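Local coordinates for StiE protein (Stigmatella aurantiaca, PDB 6ECX), which is a modular polyketide synthase protein, represented here by its O-methyltransferase domain, which binds S-adenosylmethionine as methyl donor for O-methylation of the polyketide, at residues W52-F57 with F268-E272. Numbering follows the deposited sequence.
Sequences WIRTVF and FGSYE
Phe268 pushes its ring in between Trp52 and Phe57, and with Tyr271 beside it these residues form a cluster of four aromatic side chains between two helices of the O-methyltransferase domain. The domain has the Rossmann-like class I methyltransferase fold, and helix 263-280, which carries Phe268 and Tyr271, leads into strand 283-292 of its sheet. The backbones of 52-57 and 268-272 run roughly antiparallel, at 149°, with their axes 13.1 Å apart, so long side chains do the bridging.

Phe57 and Phe268 reach for each other from opposite directions. Phe57 CZ lies over one face of the Phe268 ring, displaced toward its rim and 3.3 Å from Phe268 CZ; with the two planes inclined at 59° the pair is neither a flat stack nor a T. On the opposite face of Phe268 sits Tyr271 CE2, from the next turn of the same helix, likewise shifted toward the rim, so the ring is flanked on both faces. Trp52 comes to its edge instead. Its chi1 of 180°, which sets CG opposite the backbone N, carries the indole into the gap, where CH2 comes 3.6 Å from Phe268 CE1, rim to rim. The same CH2 is 3.7 Å from Tyr271 CD2, so that corner of the indole touches Phe268 and Tyr271 at once. Val56 CG2, one turn on in the same helix, lies over one face of the indole, offset toward its rim, and Trp40 makes an edge-to-face contact with the indole.

Helix 247-255 meets this cluster through Leu254, which touches Phe57, while Leu19 of helix 11-19 touches Tyr271. The Tyr271 side chain comes within about 7 Å of the bound S-adenosylmethionine, so the cluster joins these helices close to the cofactor pocket. Ile53 completes the apolar contact: its CG1 branch turns toward the partner helix and brings CD1 obliquely to the Phe268 ring, 3.4 Å from Phe268 CD1.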
loop_
_atom_site.group_PDB
_atom_site.type_symbol
_atom_site.label_atom_id
_atom_site.label_comp_id
_atom_site.label_asym_id
_atom_site.label_seq_id
_atom_site.Cartn_x
_atom_site.Cartn_y
_atom_site.Cartn_z
ATOM N N TRP A 52 -0.330 11.427 -15.444
ATOM C CA TRP A 52 -0.449 11.313 -13.997
ATOM C C TRP A 52 0.046 12.582 -13.309
ATOM O O TRP A 52 -0.547 13.040 -12.323
ATOM C CB TRP A 52 0.328 10.088 -13.519
ATOM C CG TRP A 52 0.273 9.888 -12.056
ATOM C CD1 TRP A 52 -0.724 9.281 -11.349
ATOM C CD2 TRP A 52 1.259 10.294 -11.100
ATOM N NE1 TRP A 52 -0.420 9.287 -10.008
ATOM C CE2 TRP A 52 0.791 9.904 -9.828
ATOM C CE3 TRP A 52 2.487 10.958 -11.195
ATOM C CZ2 TRP A 52 1.512 10.150 -8.656
ATOM C CZ3 TRP A 52 3.202 11.205 -10.030
ATOM C CH2 TRP A 52 2.712 10.798 -8.778
ATOM N N ILE A 53 1.108 13.188 -13.839
ATOM C CA ILE A 53 1.687 14.354 -13.184
ATOM C C ILE A 53 0.725 15.540 -13.254
ATOM O O ILE A 53 0.537 16.254 -12.266
ATOM C CB ILE A 53 3.076 14.671 -13.783
ATOM C CG1 ILE A 53 3.880 15.574 -12.847
ATOM C CG2 ILE A 53 2.995 15.273 -15.182
ATOM C CD1 ILE A 53 4.360 14.834 -11.618
ATOM N N ARG A 54 0.065 15.742 -14.399
ATOM C CA ARG A 54 -0.869 16.860 -14.508
ATOM C C ARG A 54 -2.126 16.603 -13.686
ATOM O O ARG A 54 -2.661 17.521 -13.052
ATOM C CB ARG A 54 -1.227 17.126 -15.977
ATOM C CG ARG A 54 -0.069 17.617 -16.827
ATOM C CD ARG A 54 -0.470 17.913 -18.273
ATOM N NE ARG A 54 0.473 18.855 -18.880
ATOM C CZ ARG A 54 0.536 19.156 -20.175
ATOM N NH1 ARG A 54 -0.284 18.586 -21.046
ATOM N NH2 ARG A 54 1.438 20.025 -20.604
ATOM N N THR A 55 -2.603 15.358 -13.672
ATOM C CA THR A 55 -3.816 15.039 -12.928
ATOM C C THR A 55 -3.629 15.274 -11.433
ATOM O O THR A 55 -4.520 15.813 -10.765
ATOM C CB THR A 55 -4.230 13.589 -13.193
ATOM O OG1 THR A 55 -4.622 13.451 -14.564
ATOM C CG2 THR A 55 -5.388 13.194 -12.297
ATOM N N VAL A 56 -2.469 14.893 -10.895
ATOM C CA VAL A 56 -2.244 14.981 -9.458
ATOM C C VAL A 56 -2.090 16.423 -8.979
ATOM O O VAL A 56 -2.348 16.711 -7.804
ATOM C CB VAL A 56 -1.025 14.106 -9.091
ATOM C CG1 VAL A 56 -0.627 14.273 -7.634
ATOM C CG2 VAL A 56 -1.347 12.656 -9.361
ATOM N N PHE A 57 -1.727 17.356 -9.859
ATOM C CA PHE A 57 -1.434 18.724 -9.442
ATOM C C PHE A 57 -2.527 19.728 -9.772
ATOM O O PHE A 57 -2.838 20.580 -8.938
ATOM C CB PHE A 57 -0.119 19.189 -10.064
ATOM C CG PHE A 57 1.086 18.619 -9.391
ATOM C CD1 PHE A 57 1.807 19.375 -8.486
ATOM C CD2 PHE A 57 1.485 17.318 -9.644
ATOM C CE1 PHE A 57 2.914 18.852 -7.861
ATOM C CE2 PHE A 57 2.592 16.789 -9.021
ATOM C CZ PHE A 57 3.308 17.562 -8.128
ATOM N N PHE A 268 9.355 14.074 -6.902
ATOM C CA PHE A 268 8.824 13.553 -8.153
ATOM C C PHE A 268 9.913 13.141 -9.133
ATOM O O PHE A 268 9.605 12.496 -10.141
ATOM C CB PHE A 268 7.872 14.575 -8.787
ATOM C CG PHE A 268 6.538 14.635 -8.100
ATOM C CD1 PHE A 268 5.483 13.856 -8.541
ATOM C CD2 PHE A 268 6.354 15.430 -6.983
ATOM C CE1 PHE A 268 4.260 13.886 -7.897
ATOM C CE2 PHE A 268 5.135 15.464 -6.333
ATOM C CZ PHE A 268 4.086 14.687 -6.791
ATOM N N GLY A 269 11.173 13.491 -8.862
ATOM C CA GLY A 269 12.274 12.782 -9.486
ATOM C C GLY A 269 12.410 11.362 -8.967
ATOM O O GLY A 269 12.737 10.445 -9.727
ATOM N N SER A 270 12.152 11.153 -7.670
ATOM C CA SER A 270 12.178 9.800 -7.124
ATOM C C SER A 270 11.142 8.913 -7.795
ATOM O O SER A 270 11.310 7.688 -7.845
ATOM C CB SER A 270 11.942 9.823 -5.612
ATOM O OG SER A 270 13.055 10.357 -4.919
ATOM N N TYR A 271 10.070 9.510 -8.315
ATOM C CA TYR A 271 9.022 8.735 -8.964
ATOM C C TYR A 271 9.424 8.292 -10.368
ATOM O O TYR A 271 9.055 7.188 -10.789
ATOM C CB TYR A 271 7.722 9.545 -9.003
ATOM C CG TYR A 271 7.140 9.847 -7.632
ATOM C CD1 TYR A 271 7.583 9.174 -6.497
ATOM C CD2 TYR A 271 6.143 10.802 -7.474
ATOM C CE1 TYR A 271 7.052 9.448 -5.246
ATOM C CE2 TYR A 271 5.606 11.081 -6.226
ATOM C CZ TYR A 271 6.064 10.399 -5.116
ATOM O OH TYR A 271 5.538 10.670 -3.872
ATOM N N GLU A 272 10.182 9.117 -11.102
ATOM C CA GLU A 272 10.641 8.692 -12.421
ATOM C C GLU A 272 11.690 7.586 -12.320
ATOM O O GLU A 272 11.750 6.711 -13.193
ATOM C CB GLU A 272 11.181 9.888 -13.218
ATOM C CG GLU A 272 12.566 10.365 -12.807
ATOM C CD GLU A 272 12.997 11.643 -13.510
ATOM O OE1 GLU A 272 12.457 11.950 -14.595
ATOM O OE2 GLU A 272 13.883 12.344 -12.974
#